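Local coordinates for protein enoyl-CoA hydratase carB homologue (Streptomyces cattleya, PDB 5O34) that probably catalyses a crotonase-type carbon–carbon bond-forming step of thienamycin biosynthesis, like the carboxymethylproline synthase CarB, at residues Asp130-Val135 / Leu155-Cys160; Ser139-Ala144 / Glu246-Thr251; Gln169-Met174 / Glu208-Arg213; Pro175-Gly180 / Met202-Asp207; Gly186-Glu191 / Ala261-Ile266. All coordinates share one frame; numbering follows the deposited sequence.

Contact 1. Residues Asp130-Val135 / Leu155-Cys160; sequences DLYTTV and LQISLC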
# COMPACT_ATOMS: atom_id res chain seq x y z
N ASP A 130 4.63 -23.34 -0.65
CA ASP A 130 5.71 -23.70 0.27
C ASP A 130 6.99 -22.93 -0.05
O ASP A 130 7.69 -22.53 0.88
CB ASP A 130 5.95 -25.23 0.32
CG ASP A 130 4.82 -26.04 0.97
OD1 ASP A 130 3.74 -25.46 1.24
OD2 ASP A 130 5.02 -27.26 1.18
N LEU A 131 7.24 -22.65 -1.35
CA LEU A 131 8.39 -21.85 -1.77
C LEU A 131 8.19 -20.38 -1.38
O LEU A 131 9.06 -19.81 -0.72
CB LEU A 131 8.69 -22.00 -3.28
CG LEU A 131 9.78 -21.07 -3.88
CD1 LEU A 131 11.12 -21.23 -3.18
CD2 LEU A 131 9.93 -21.28 -5.36
N TYR A 132 7.03 -19.77 -1.74
CA TYR A 132 6.76 -18.36 -1.41
C TYR A 132 6.74 -18.12 0.10
O TYR A 132 7.30 -17.12 0.56
CB TYR A 132 5.47 -17.84 -2.07
CG TYR A 132 5.41 -17.95 -3.58
CD1 TYR A 132 6.58 -17.97 -4.34
CD2 TYR A 132 4.20 -17.95 -4.24
CE1 TYR A 132 6.53 -18.04 -5.74
CE2 TYR A 132 4.14 -17.99 -5.64
CZ TYR A 132 5.31 -18.05 -6.38
OH TYR A 132 5.25 -18.16 -7.74
N THR A 133 6.13 -19.05 0.87
CA THR A 133 6.07 -18.92 2.33
C THR A 133 7.43 -19.04 2.99
O THR A 133 7.69 -18.28 3.92
CB THR A 133 5.03 -19.85 2.99
OG1 THR A 133 5.24 -21.21 2.57
CG2 THR A 133 3.59 -19.42 2.71
N THR A 134 8.32 -19.95 2.50
CA THR A 134 9.65 -20.13 3.12
C THR A 134 10.56 -18.90 2.82
O THR A 134 11.10 -18.33 3.76
CB THR A 134 10.28 -21.51 2.79
OG1 THR A 134 11.41 -21.73 3.64
CG2 THR A 134 10.75 -21.64 1.36
N VAL A 135 10.66 -18.47 1.54
CA VAL A 135 11.46 -17.30 1.13
C VAL A 135 11.10 -16.07 1.99
O VAL A 135 12.00 -15.35 2.42
CB VAL A 135 11.34 -17.01 -0.39
CG1 VAL A 135 12.05 -15.72 -0.79
CG2 VAL A 135 11.89 -18.18 -1.22
N LEU A 155 8.91 -13.52 -11.42
CA LEU A 155 8.61 -12.25 -10.75
C LEU A 155 8.05 -12.50 -9.33
O LEU A 155 8.47 -11.82 -8.39
CB LEU A 155 7.64 -11.40 -11.60
CG LEU A 155 7.20 -10.02 -11.06
CD1 LEU A 155 8.38 -9.17 -10.59
CD2 LEU A 155 6.39 -9.28 -12.10
N GLN A 156 7.17 -13.50 -9.17
CA GLN A 156 6.57 -13.87 -7.88
C GLN A 156 7.61 -14.25 -6.81
O GLN A 156 7.47 -13.83 -5.66
CB GLN A 156 5.51 -14.96 -8.06
CG GLN A 156 4.18 -14.41 -8.60
CD GLN A 156 3.26 -15.42 -9.23
OE1 GLN A 156 2.57 -15.13 -10.21
NE2 GLN A 156 3.20 -16.63 -8.67
N ILE A 157 8.67 -14.98 -7.20
CA ILE A 157 9.77 -15.35 -6.29
C ILE A 157 10.48 -14.08 -5.81
O ILE A 157 10.72 -13.93 -4.61
CB ILE A 157 10.75 -16.37 -6.96
CG1 ILE A 157 10.03 -17.72 -7.24
CG2 ILE A 157 12.01 -16.61 -6.09
CD1 ILE A 157 10.67 -18.62 -8.32
N SER A 158 10.78 -13.15 -6.75
CA SER A 158 11.45 -11.89 -6.43
C SER A 158 10.62 -11.04 -5.46
O SER A 158 11.18 -10.45 -4.53
CB SER A 158 11.80 -11.12 -7.71
OG SER A 158 10.75 -10.30 -8.18
N LEU A 159 9.28 -11.06 -5.62
CA LEU A 159 8.34 -10.34 -4.74
C LEU A 159 8.27 -10.90 -3.28
O LEU A 159 7.61 -10.30 -2.43
CB LEU A 159 6.94 -10.23 -5.36
CG LEU A 159 6.83 -9.48 -6.70
CD1 LEU A 159 5.50 -9.72 -7.35
CD2 LEU A 159 7.11 -7.99 -6.56
N CYS A 160 8.99 -12.00 -2.99
CA CYS A 160 9.07 -12.59 -1.65
C CYS A 160 10.35 -12.13 -0.93
O CYS A 160 10.46 -12.25 0.30
CB CYS A 160 9.00 -14.11 -1.71
SG CYS A 160 7.46 -14.76 -2.40
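The ring of Tyr-132 meets Ile-157 at its edge and Cys-160 obliquely. Ile-157 CG1 stands nearly in the ring plane, 3.8 Å from Tyr-132 CE1, and the two side chains cross at about a right angle. The thiol of Cys-160 approaches with SG 4.7 Å from the Tyr-132 ring centroid and 47° off the ring normal, a sulfur-aromatic contact in neither the face-on nor the edge-on form. The same sulfur rests against the root of the side chain, 3.7 Å from Tyr-132 CB. With CG anti to the carbonyl carbon (chi1 -57°), Tyr-132 also sets that CG beside the sulfur, 4.0 Å from Cys-160 SG. The phenol end passes close to the start of the Gln-156 side chain, Tyr-132 OH being 3.2 Å from Gln-156 CB, and Phe-185 adds an edge-to-face ring contact. All this lies near the middle of a crotonase-type fold, where helix 120-137 packs on the short helix 152-158. In relatives, the N-terminal end of the helix corresponding to 152-158 contributes a backbone N-H to the oxyanion hole, and a similar role is plausible here. Leu-131, next to the tyrosine, and Val-135, about a turn further on, continue the packing. Leu-131 sends CD2 across the Ile-157 side chain, 4.0 Å from Ile-157 CG1, and reaches Leu-77 and Thr-78 of helix 71-86 as well. Val-135 sets its CG1 3.6 Å from Cys-160 CB, where the chain has just left helix 152-158, while its carbonyl O accepts a hydrogen bond from Arg-252 NH2.

Contact 2. Residues Ser139-Ala144 / Glu246-Thr251; sequences SKPVIA and EAVQST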
# COMPACT_ATOMS: atom_id res chain seq x y z
N SER A 139 14.49 -16.20 8.64
CA SER A 139 15.00 -15.07 9.43
C SER A 139 16.08 -14.23 8.72
O SER A 139 16.37 -13.12 9.16
CB SER A 139 15.48 -15.56 10.80
OG SER A 139 16.78 -16.14 10.71
N LYS A 140 16.67 -14.77 7.63
CA LYS A 140 17.73 -14.10 6.87
C LYS A 140 17.18 -13.22 5.74
O LYS A 140 16.33 -13.69 4.98
CB LYS A 140 18.71 -15.15 6.25
CG LYS A 140 19.08 -16.35 7.13
CD LYS A 140 20.03 -15.96 8.26
CE LYS A 140 20.18 -17.07 9.27
NZ LYS A 140 21.34 -17.92 8.96
N PRO A 141 17.72 -11.99 5.53
CA PRO A 141 17.27 -11.17 4.39
C PRO A 141 17.71 -11.79 3.08
O PRO A 141 18.77 -12.41 3.01
CB PRO A 141 17.96 -9.82 4.61
CG PRO A 141 18.42 -9.84 6.00
CD PRO A 141 18.74 -11.26 6.31
N VAL A 142 16.89 -11.64 2.05
CA VAL A 142 17.13 -12.18 0.72
C VAL A 142 17.12 -11.04 -0.29
O VAL A 142 16.18 -10.26 -0.32
CB VAL A 142 16.11 -13.30 0.35
CG1 VAL A 142 16.50 -14.01 -0.94
CG2 VAL A 142 15.94 -14.31 1.49
N ILE A 143 18.18 -10.96 -1.12
CA ILE A 143 18.31 -9.95 -2.17
C ILE A 143 18.11 -10.63 -3.51
O ILE A 143 18.80 -11.59 -3.80
CB ILE A 143 19.68 -9.22 -2.13
CG1 ILE A 143 19.89 -8.48 -0.80
CG2 ILE A 143 19.86 -8.27 -3.33
CD1 ILE A 143 21.35 -8.12 -0.53
N ALA A 144 17.19 -10.13 -4.34
CA ALA A 144 17.00 -10.65 -5.69
C ALA A 144 17.74 -9.71 -6.65
O ALA A 144 17.59 -8.49 -6.55
CB ALA A 144 15.52 -10.72 -6.03
N GLU A 246 21.35 -10.74 15.30
CA GLU A 246 20.16 -10.78 16.18
C GLU A 246 19.16 -9.67 15.82
O GLU A 246 17.97 -9.96 15.71
CB GLU A 246 20.55 -10.69 17.66
CG GLU A 246 19.46 -11.21 18.59
CD GLU A 246 19.49 -10.80 20.05
OE1 GLU A 246 20.58 -10.50 20.58
OE2 GLU A 246 18.41 -10.83 20.69
N ALA A 247 19.66 -8.43 15.60
CA ALA A 247 18.86 -7.25 15.23
C ALA A 247 18.05 -7.46 13.94
O ALA A 247 16.85 -7.19 13.92
CB ALA A 247 19.78 -6.05 15.08
N VAL A 248 18.70 -7.95 12.88
CA VAL A 248 18.12 -8.19 11.57
C VAL A 248 17.18 -9.41 11.59
O VAL A 248 16.07 -9.35 11.06
CB VAL A 248 19.24 -8.33 10.49
CG1 VAL A 248 18.70 -8.81 9.16
CG2 VAL A 248 20.00 -7.01 10.29
N GLN A 249 17.64 -10.51 12.22
CA GLN A 249 16.94 -11.79 12.28
C GLN A 249 15.76 -11.83 13.26
O GLN A 249 14.92 -12.72 13.12
CB GLN A 249 17.93 -12.93 12.55
CG GLN A 249 18.91 -13.13 11.37
CD GLN A 249 20.10 -14.03 11.62
OE1 GLN A 249 21.13 -13.92 10.95
NE2 GLN A 249 19.97 -14.99 12.52
N SER A 250 15.66 -10.87 14.19
CA SER A 250 14.51 -10.77 15.11
C SER A 250 13.45 -9.83 14.49
O SER A 250 12.37 -9.68 15.07
CB SER A 250 14.94 -10.22 16.47
OG SER A 250 15.89 -11.05 17.11
N THR A 251 13.77 -9.19 13.35
CA THR A 251 12.91 -8.23 12.65
C THR A 251 12.28 -8.82 11.38
O THR A 251 11.06 -8.81 11.24
CB THR A 251 13.68 -6.91 12.38
OG1 THR A 251 14.15 -6.37 13.62
CG2 THR A 251 12.82 -5.86 11.68
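Val-248 makes the first touch along 246-251: its CG1, anti to the backbone N (chi1 171°), presses on the ring of Pro-141, CG1 to Pro-141 CG being 3.3 Å, a tight apolar meeting in which the two side chains cross at about a right angle. Val-248 also packs against Phe-177 of the second subunit. Next comes Gln-249, the residue most engaged. Its CA is 3.4 Å from Ser-139 O in a C-H...O contact with an angle of 154° at the hydrogen, and its CG is also 3.4 Å from Ser-139 O. The extended chain then passes Ser-139 OG and lays its amide against the Lys-140 methylenes, with OE1 3.6 Å from Lys-140 CD. The residues after it fold back on the helix's own carbonyls. Ser-250 OG turns back to Glu-246 O at 2.7 Å, tilted from the carbonyl plane and on the opposite face from Ser-250 N, which grips the same oxygen. Thr-251 OG1 bonds to Ala-247 O at 2.8 Å, nearly along the C=O axis, and is itself joined to Cys-183 N of the second subunit. The contact thus fastens the entry to strand 142-146 of the main sheet to a short helix at the trimer interface. Its chemistry is apolar packing plus C-H groups set against oxygens. With Ser-139 OG committed to Asp-85 and Lys-140 NZ to the carbonyls of Val-90 and Leu-84, the Ser-139 carbonyl O faces Gln-249 C-H groups, while Lys-140 methylenes and the Pro-141 ring meet Gln-249 OE1 and Val-248.

Contact 3. Residues Gln169-Met174 / Glu208-Arg213; sequences QARLVM and EWPAER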
# COMPACT_ATOMS: atom_id res chain seq x y z
N GLN A 169 18.31 -3.43 -17.89
CA GLN A 169 17.84 -4.44 -18.86
C GLN A 169 16.66 -5.23 -18.25
O GLN A 169 16.01 -6.01 -18.96
CB GLN A 169 18.98 -5.42 -19.24
CG GLN A 169 20.10 -4.81 -20.09
CD GLN A 169 19.63 -4.28 -21.43
OE1 GLN A 169 19.40 -3.07 -21.59
NE2 GLN A 169 19.49 -5.16 -22.41
N ALA A 170 16.41 -5.05 -16.93
CA ALA A 170 15.33 -5.73 -16.22
C ALA A 170 13.98 -5.29 -16.75
O ALA A 170 13.73 -4.09 -16.93
CB ALA A 170 15.43 -5.47 -14.72
N ARG A 171 13.13 -6.27 -17.08
CA ARG A 171 11.78 -6.06 -17.59
C ARG A 171 10.83 -6.97 -16.80
O ARG A 171 11.07 -8.17 -16.69
CB ARG A 171 11.72 -6.25 -19.12
CG ARG A 171 12.44 -5.12 -19.86
CD ARG A 171 12.43 -5.22 -21.37
NE ARG A 171 11.13 -4.84 -21.94
CZ ARG A 171 10.74 -3.59 -22.19
NH1 ARG A 171 11.55 -2.57 -21.93
NH2 ARG A 171 9.54 -3.36 -22.70
N LEU A 172 9.83 -6.36 -16.14
CA LEU A 172 8.89 -7.07 -15.25
C LEU A 172 7.51 -7.25 -15.91
O LEU A 172 6.99 -6.30 -16.48
CB LEU A 172 8.80 -6.29 -13.93
CG LEU A 172 9.89 -6.51 -12.84
CD1 LEU A 172 11.32 -6.40 -13.36
CD2 LEU A 172 9.75 -5.53 -11.73
N VAL A 173 6.95 -8.49 -15.89
CA VAL A 173 5.68 -8.81 -16.52
C VAL A 173 4.90 -9.80 -15.68
O VAL A 173 5.45 -10.74 -15.09
CB VAL A 173 5.84 -9.37 -17.99
CG1 VAL A 173 4.70 -8.93 -18.90
CG2 VAL A 173 7.20 -9.01 -18.61
N MET A 174 3.57 -9.61 -15.69
CA MET A 174 2.59 -10.50 -15.09
C MET A 174 1.58 -10.80 -16.23
O MET A 174 0.49 -10.26 -16.20
CB MET A 174 1.87 -9.88 -13.87
CG MET A 174 2.52 -10.20 -12.56
SD MET A 174 2.74 -11.93 -12.19
CE MET A 174 3.36 -11.72 -10.77
N GLU A 208 4.77 -4.73 -20.10
CA GLU A 208 6.07 -4.90 -19.48
C GLU A 208 6.41 -3.64 -18.72
O GLU A 208 6.05 -2.54 -19.14
CB GLU A 208 7.15 -5.23 -20.52
CG GLU A 208 6.84 -6.48 -21.33
CD GLU A 208 7.86 -6.92 -22.37
OE1 GLU A 208 8.81 -6.15 -22.65
OE2 GLU A 208 7.70 -8.03 -22.94
N TRP A 209 7.07 -3.81 -17.58
CA TRP A 209 7.49 -2.72 -16.74
C TRP A 209 8.99 -2.55 -16.85
O TRP A 209 9.72 -3.29 -16.18
CB TRP A 209 7.04 -2.95 -15.29
CG TRP A 209 5.92 -2.06 -14.85
CD1 TRP A 209 5.98 -1.08 -13.92
CD2 TRP A 209 4.56 -2.08 -15.32
NE1 TRP A 209 4.76 -0.45 -13.80
CE2 TRP A 209 3.87 -1.07 -14.63
CE3 TRP A 209 3.86 -2.87 -16.25
CZ2 TRP A 209 2.50 -0.82 -14.84
CZ3 TRP A 209 2.52 -2.62 -16.46
CH2 TRP A 209 1.85 -1.61 -15.76
N PRO A 210 9.47 -1.60 -17.68
CA PRO A 210 10.92 -1.35 -17.75
C PRO A 210 11.46 -0.89 -16.40
O PRO A 210 10.70 -0.43 -15.54
CB PRO A 210 11.07 -0.27 -18.84
CG PRO A 210 9.72 0.26 -19.09
CD PRO A 210 8.69 -0.67 -18.54
N ALA A 211 12.79 -1.07 -16.21
CA ALA A 211 13.51 -0.84 -14.96
C ALA A 211 13.19 0.48 -14.23
O ALA A 211 12.96 0.43 -13.01
CB ALA A 211 15.01 -0.96 -15.19
N GLU A 212 13.16 1.62 -14.96
CA GLU A 212 12.92 2.99 -14.43
C GLU A 212 11.51 3.18 -13.89
O GLU A 212 11.34 3.71 -12.78
CB GLU A 212 13.30 4.05 -15.49
CG GLU A 212 14.80 4.16 -15.77
CD GLU A 212 15.73 4.18 -14.57
OE1 GLU A 212 15.52 5.02 -13.66
OE2 GLU A 212 16.67 3.36 -14.53
N ARG A 213 10.53 2.65 -14.63
CA ARG A 213 9.11 2.58 -14.27
C ARG A 213 8.91 1.62 -13.06
O ARG A 213 8.19 1.97 -12.12
CB ARG A 213 8.31 2.10 -15.48
CG ARG A 213 6.84 1.95 -15.19
CD ARG A 213 5.98 2.46 -16.29
NE ARG A 213 5.12 1.38 -16.78
CZ ARG A 213 4.94 1.11 -18.07
NH1 ARG A 213 5.55 1.85 -19.01
NH2 ARG A 213 4.15 0.11 -18.44
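Leu-172 and Trp-209 form an antiparallel hydrogen-bonded pair, the firm register point between two segments whose directions differ by 152°. Leu-172 N donates to Trp-209 O at 3.1 Å, and Trp-209 N returns a bond to Leu-172 O at 2.7 Å. A C-H...O contact from Glu-208 CA to the same Leu-172 O, 3.4 Å, supplements this pair. Pro-210 occupies the N-cap position and the chain turns directly into helix 211-217. Of the side chains, Arg-171 and Glu-208 carry the polar part. The guanidinium grips a single oxygen side-on, with Arg-171 NE at 2.8 Å and Arg-171 NH2 at 2.9 Å from Glu-208 OE1. That oxygen lies at the guanidinium edge, within the plane, whereas the carboxylate plane is turned by 65°. The other oxygen, Glu-208 OE2, has a weak bond to Tyr-149 OH, which ties the salt bridge to the neighbouring strand. Beside it, Val-173 CG2 rests 3.7 Å from Glu-208 CG. On the opposite face, Leu-172 CB meets Trp-209 CB at 4.0 Å, while the indole NE1 bonds Asp-217. Strand 171-173 thereby sits between 149-151, parallel to it, and 209-210, antiparallel, completing the small second sheet that accompanies the main sheet in the crotonase fold.

Contact 4. Residues Pro175-Gly180 / Met202-Asp207; sequences PEFRVG and MLLTCD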
# COMPACT_ATOMS: atom_id res chain seq x y z
N PRO A 175 1.99 -11.54 -17.31
CA PRO A 175 1.06 -11.83 -18.42
C PRO A 175 0.04 -13.00 -18.26
O PRO A 175 -0.59 -13.37 -19.24
CB PRO A 175 2.01 -12.11 -19.59
CG PRO A 175 3.16 -12.78 -18.95
CD PRO A 175 3.28 -12.25 -17.52
N GLU A 176 -0.09 -13.58 -17.05
CA GLU A 176 -1.01 -14.69 -16.73
C GLU A 176 -2.35 -14.68 -17.49
O GLU A 176 -2.73 -15.72 -18.03
CB GLU A 176 -1.27 -14.77 -15.21
CG GLU A 176 -0.25 -15.60 -14.46
CD GLU A 176 1.04 -14.91 -14.07
OE1 GLU A 176 1.31 -13.80 -14.59
OE2 GLU A 176 1.79 -15.49 -13.25
N PHE A 177 -3.02 -13.52 -17.55
CA PHE A 177 -4.30 -13.35 -18.26
C PHE A 177 -4.17 -13.54 -19.78
O PHE A 177 -4.99 -14.24 -20.37
CB PHE A 177 -4.98 -12.01 -17.93
CG PHE A 177 -5.55 -11.87 -16.53
CD1 PHE A 177 -5.97 -10.64 -16.06
CD2 PHE A 177 -5.68 -12.98 -15.70
CE1 PHE A 177 -6.50 -10.51 -14.78
CE2 PHE A 177 -6.22 -12.85 -14.42
CZ PHE A 177 -6.63 -11.62 -13.97
N ARG A 178 -3.14 -12.93 -20.39
CA ARG A 178 -2.85 -13.08 -21.83
C ARG A 178 -2.60 -14.56 -22.16
O ARG A 178 -3.13 -15.07 -23.14
CB ARG A 178 -1.65 -12.20 -22.24
CG ARG A 178 -1.27 -12.31 -23.72
CD ARG A 178 -0.62 -11.06 -24.29
NE ARG A 178 0.68 -10.80 -23.67
CZ ARG A 178 1.14 -9.59 -23.34
NH1 ARG A 178 0.40 -8.51 -23.59
NH2 ARG A 178 2.32 -9.46 -22.77
N VAL A 179 -1.85 -15.25 -21.28
CA VAL A 179 -1.50 -16.67 -21.36
C VAL A 179 -2.71 -17.58 -21.05
O VAL A 179 -2.70 -18.75 -21.41
CB VAL A 179 -0.24 -16.92 -20.47
CG1 VAL A 179 -0.04 -18.39 -20.12
CG2 VAL A 179 1.01 -16.35 -21.13
N GLY A 180 -3.75 -17.02 -20.43
CA GLY A 180 -4.99 -17.73 -20.14
C GLY A 180 -5.03 -18.49 -18.83
O GLY A 180 -5.84 -19.41 -18.68
N MET A 202 -0.87 -3.86 -14.11
CA MET A 202 -0.06 -4.99 -14.57
C MET A 202 -0.87 -6.21 -15.00
O MET A 202 -0.62 -6.73 -16.09
CB MET A 202 0.98 -5.39 -13.52
CG MET A 202 2.14 -4.46 -13.46
SD MET A 202 3.49 -5.14 -12.50
CE MET A 202 4.41 -6.04 -13.80
N LEU A 203 -1.83 -6.66 -14.18
CA LEU A 203 -2.67 -7.82 -14.48
C LEU A 203 -3.57 -7.62 -15.69
O LEU A 203 -3.70 -8.53 -16.51
CB LEU A 203 -3.56 -8.26 -13.29
CG LEU A 203 -2.95 -8.82 -11.98
CD1 LEU A 203 -3.85 -9.87 -11.37
CD2 LEU A 203 -1.55 -9.39 -12.17
N LEU A 204 -4.19 -6.44 -15.81
CA LEU A 204 -5.16 -6.14 -16.86
C LEU A 204 -4.58 -5.72 -18.20
O LEU A 204 -5.24 -5.96 -19.22
CB LEU A 204 -6.19 -5.11 -16.38
CG LEU A 204 -7.02 -5.48 -15.14
CD1 LEU A 204 -7.90 -4.32 -14.72
CD2 LEU A 204 -7.84 -6.76 -15.35
N THR A 205 -3.40 -5.10 -18.23
CA THR A 205 -2.79 -4.68 -19.50
C THR A 205 -1.78 -5.73 -20.02
O THR A 205 -1.51 -5.78 -21.23
CB THR A 205 -2.05 -3.32 -19.38
OG1 THR A 205 -0.90 -3.48 -18.54
CG2 THR A 205 -2.95 -2.18 -18.90
N CYS A 206 -1.19 -6.50 -19.08
CA CYS A 206 -0.12 -7.49 -19.31
C CYS A 206 1.12 -6.87 -19.97
O CYS A 206 1.95 -7.58 -20.53
CB CYS A 206 -0.63 -8.72 -20.06
SG CYS A 206 -1.92 -9.63 -19.17
N ASP A 207 1.26 -5.54 -19.83
CA ASP A 207 2.37 -4.74 -20.33
C ASP A 207 3.61 -5.00 -19.50
O ASP A 207 3.53 -5.43 -18.34
CB ASP A 207 2.03 -3.23 -20.25
CG ASP A 207 1.06 -2.71 -21.29
OD1 ASP A 207 0.56 -3.52 -22.12
OD2 ASP A 207 0.79 -1.48 -21.28
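Pro-175 opens the contact with its CA 3.8 Å from Cys-206 SG, just where the chain leaves strand 171-173. Two residues on, Phe-177 directs its ring at the last turn of helix 196-205. Its CG stands anti to the carbonyl carbon (chi1 -71°), and Phe-177 CD1 comes to 3.1 Å from Leu-203 O, which approaches the ring obliquely. Phe-177 CE1 meets Leu-203 CB at 4.0 Å, while Leu-204 CD2 lies at the ring edge, near its plane. Phe-177 also packs on Tyr-243 of the third subunit, whose OH is hydrogen-bonded to Leu-204 O. The guanidinium of Arg-178 lies over Cys-206, with CB 3.6 Å above one face, offset toward the rim. Arg-178 NH2 is 2.9 Å from Cys-206 O. The short helix 176-179 then closes in a Schellman motif with Gly-180 as C-prime residue, its positive phi (87°) suiting a glycine. Across the contact, Cys-206 is the first residue after helix 196-205 to leave helical angles, also with positive phi. In an ST turn Thr-205 OG1, hydrogen-bonded to Arg-201 O as well, accepts from Asp-207 N. Helix 176-179, and Pro-175 before it, thus meet the C-terminal end of helix 196-205 at the trimer interface through apolar and sulfur contacts. A cationic guanidinium by that carbonyl-rich end, with Asp-207 OD1 5.2 Å from Arg-178 NH1, would be expected to be electrostatically favourable.

Contact 5. Residues Gly186-Glu191 / Ala261-Ile266; sequences GGFMLE and AGLERI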
# COMPACT_ATOMS: atom_id res chain seq x y z
N GLY A 186 -0.02 -13.60 -8.02
CA GLY A 186 0.46 -12.39 -8.67
C GLY A 186 -0.28 -11.16 -8.20
O GLY A 186 0.35 -10.15 -7.87
N GLY A 187 -1.60 -11.27 -8.11
CA GLY A 187 -2.48 -10.21 -7.63
C GLY A 187 -2.17 -9.84 -6.20
O GLY A 187 -1.97 -8.66 -5.90
N PHE A 188 -2.05 -10.85 -5.31
CA PHE A 188 -1.70 -10.61 -3.90
C PHE A 188 -0.30 -9.98 -3.73
O PHE A 188 -0.16 -8.98 -3.01
CB PHE A 188 -1.82 -11.90 -3.07
CG PHE A 188 -1.41 -11.68 -1.63
CD1 PHE A 188 -2.28 -11.09 -0.73
CD2 PHE A 188 -0.12 -12.00 -1.21
CE1 PHE A 188 -1.87 -10.82 0.58
CE2 PHE A 188 0.28 -11.74 0.10
CZ PHE A 188 -0.60 -11.13 0.98
N MET A 189 0.72 -10.58 -4.35
CA MET A 189 2.12 -10.17 -4.23
C MET A 189 2.42 -8.79 -4.81
O MET A 189 3.21 -8.05 -4.22
CB MET A 189 3.06 -11.24 -4.82
CG MET A 189 3.43 -12.32 -3.81
SD MET A 189 4.35 -13.75 -4.48
CE MET A 189 3.06 -14.65 -5.02
N LEU A 190 1.78 -8.43 -5.95
CA LEU A 190 2.00 -7.12 -6.58
C LEU A 190 1.36 -5.99 -5.76
O LEU A 190 1.85 -4.85 -5.76
CB LEU A 190 1.44 -7.09 -8.00
CG LEU A 190 2.21 -7.79 -9.12
CD1 LEU A 190 1.43 -7.70 -10.40
CD2 LEU A 190 3.58 -7.15 -9.33
N GLU A 191 0.25 -6.31 -5.08
CA GLU A 191 -0.47 -5.38 -4.22
C GLU A 191 0.42 -5.02 -3.03
O GLU A 191 0.63 -3.84 -2.77
CB GLU A 191 -1.80 -5.99 -3.76
CG GLU A 191 -2.64 -5.04 -2.92
CD GLU A 191 -4.14 -5.21 -3.05
OE1 GLU A 191 -4.86 -4.22 -2.78
OE2 GLU A 191 -4.60 -6.32 -3.41
N ALA A 261 1.07 -14.87 6.10
CA ALA A 261 -0.32 -15.26 6.39
C ALA A 261 -1.20 -15.07 5.14
O ALA A 261 -2.07 -15.90 4.87
CB ALA A 261 -0.87 -14.42 7.54
N GLY A 262 -0.92 -14.01 4.38
CA GLY A 262 -1.61 -13.69 3.15
C GLY A 262 -1.42 -14.76 2.09
O GLY A 262 -2.39 -15.17 1.46
N LEU A 263 -0.16 -15.22 1.93
CA LEU A 263 0.24 -16.28 0.99
C LEU A 263 -0.42 -17.61 1.36
O LEU A 263 -0.83 -18.35 0.46
CB LEU A 263 1.77 -16.45 0.97
CG LEU A 263 2.63 -15.34 0.32
CD1 LEU A 263 4.07 -15.49 0.72
CD2 LEU A 263 2.51 -15.35 -1.20
N GLU A 264 -0.51 -17.91 2.69
CA GLU A 264 -1.14 -19.14 3.21
C GLU A 264 -2.64 -19.25 2.89
O GLU A 264 -3.13 -20.35 2.63
CB GLU A 264 -0.89 -19.31 4.72
CG GLU A 264 0.52 -19.72 5.09
CD GLU A 264 1.02 -21.11 4.71
OE1 GLU A 264 2.16 -21.44 5.12
OE2 GLU A 264 0.30 -21.86 4.01
N ARG A 265 -3.36 -18.12 2.92
CA ARG A 265 -4.79 -18.09 2.59
C ARG A 265 -5.05 -18.33 1.10
O ARG A 265 -6.12 -18.83 0.75
CB ARG A 265 -5.41 -16.76 3.03
CG ARG A 265 -5.97 -16.81 4.45
CD ARG A 265 -6.73 -15.56 4.80
NE ARG A 265 -5.84 -14.39 4.81
CZ ARG A 265 -5.23 -13.92 5.89
NH1 ARG A 265 -5.42 -14.50 7.07
NH2 ARG A 265 -4.43 -12.87 5.80
N ILE A 266 -4.07 -17.99 0.23
CA ILE A 266 -4.16 -18.15 -1.23
C ILE A 266 -4.14 -19.63 -1.65
O ILE A 266 -4.74 -19.95 -2.67
CB ILE A 266 -3.07 -17.31 -2.02
CG1 ILE A 266 -2.98 -15.82 -1.58
CG2 ILE A 266 -3.21 -17.41 -3.55
CD1 ILE A 266 -4.29 -15.04 -1.39
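A chi1 of 178°, anti to the backbone N, carries Phe-188 CG out toward helix 252-273, and the ring beyond it reaches Gly-262; the bend at chi3 (-84°) of Met-189 brings CE round to Leu-263. The phenyl tip does the touching: Phe-188 CZ is 3.5 Å from Gly-262 CA, and Gly-262 C stands 3.9 Å above one face of the Phe-188 ring, displaced toward the rim. The bare backbone of the glycine is what allows an aromatic ring to lie so close to the helix. Here helix 184-194 runs almost antiparallel to the long C-terminal helix 252-273, at 168° between segment directions, with the axes 10.5 Å apart, a spacing wide enough for the ring to be inserted between them; in this crotonase-type subunit the C-terminal helix thereby lies against its helical body. Ile-266, one turn further, puts CD1 4.3 Å from Phe-188 CB. A second point of packing is Met-189 against Leu-263, Met-189 CE to Leu-263 CD2 at 3.9 Å, and these side chains cross at about a right angle. Leu-263 also leans on Tyr-132 and Thr-133 of helix 120-137, and Met-189 touches Tyr-132 too.

Overall arrangement
From the N terminus, contact 1 opens on helix 120-137 and closes a short loop at helix 152-158. Before it closes, contact 2 opens on the way into strand 142-146; the two cross, and contact 2 ends only near residue 251, enclosing contacts 3 and 4. Contact 3 joins strand 171-173 to 209-210, and contact 4 nests within it, tying helix 176-179 to the end of helix 196-205. Contact 5 opens on helix 184-194, inside both, and closes on helix 252-273, so it crosses contacts 2, 3 and 4. Contact 1 touches all the others, whereas contact 2, beside the second subunit, is remote from contact 4, which faces the third.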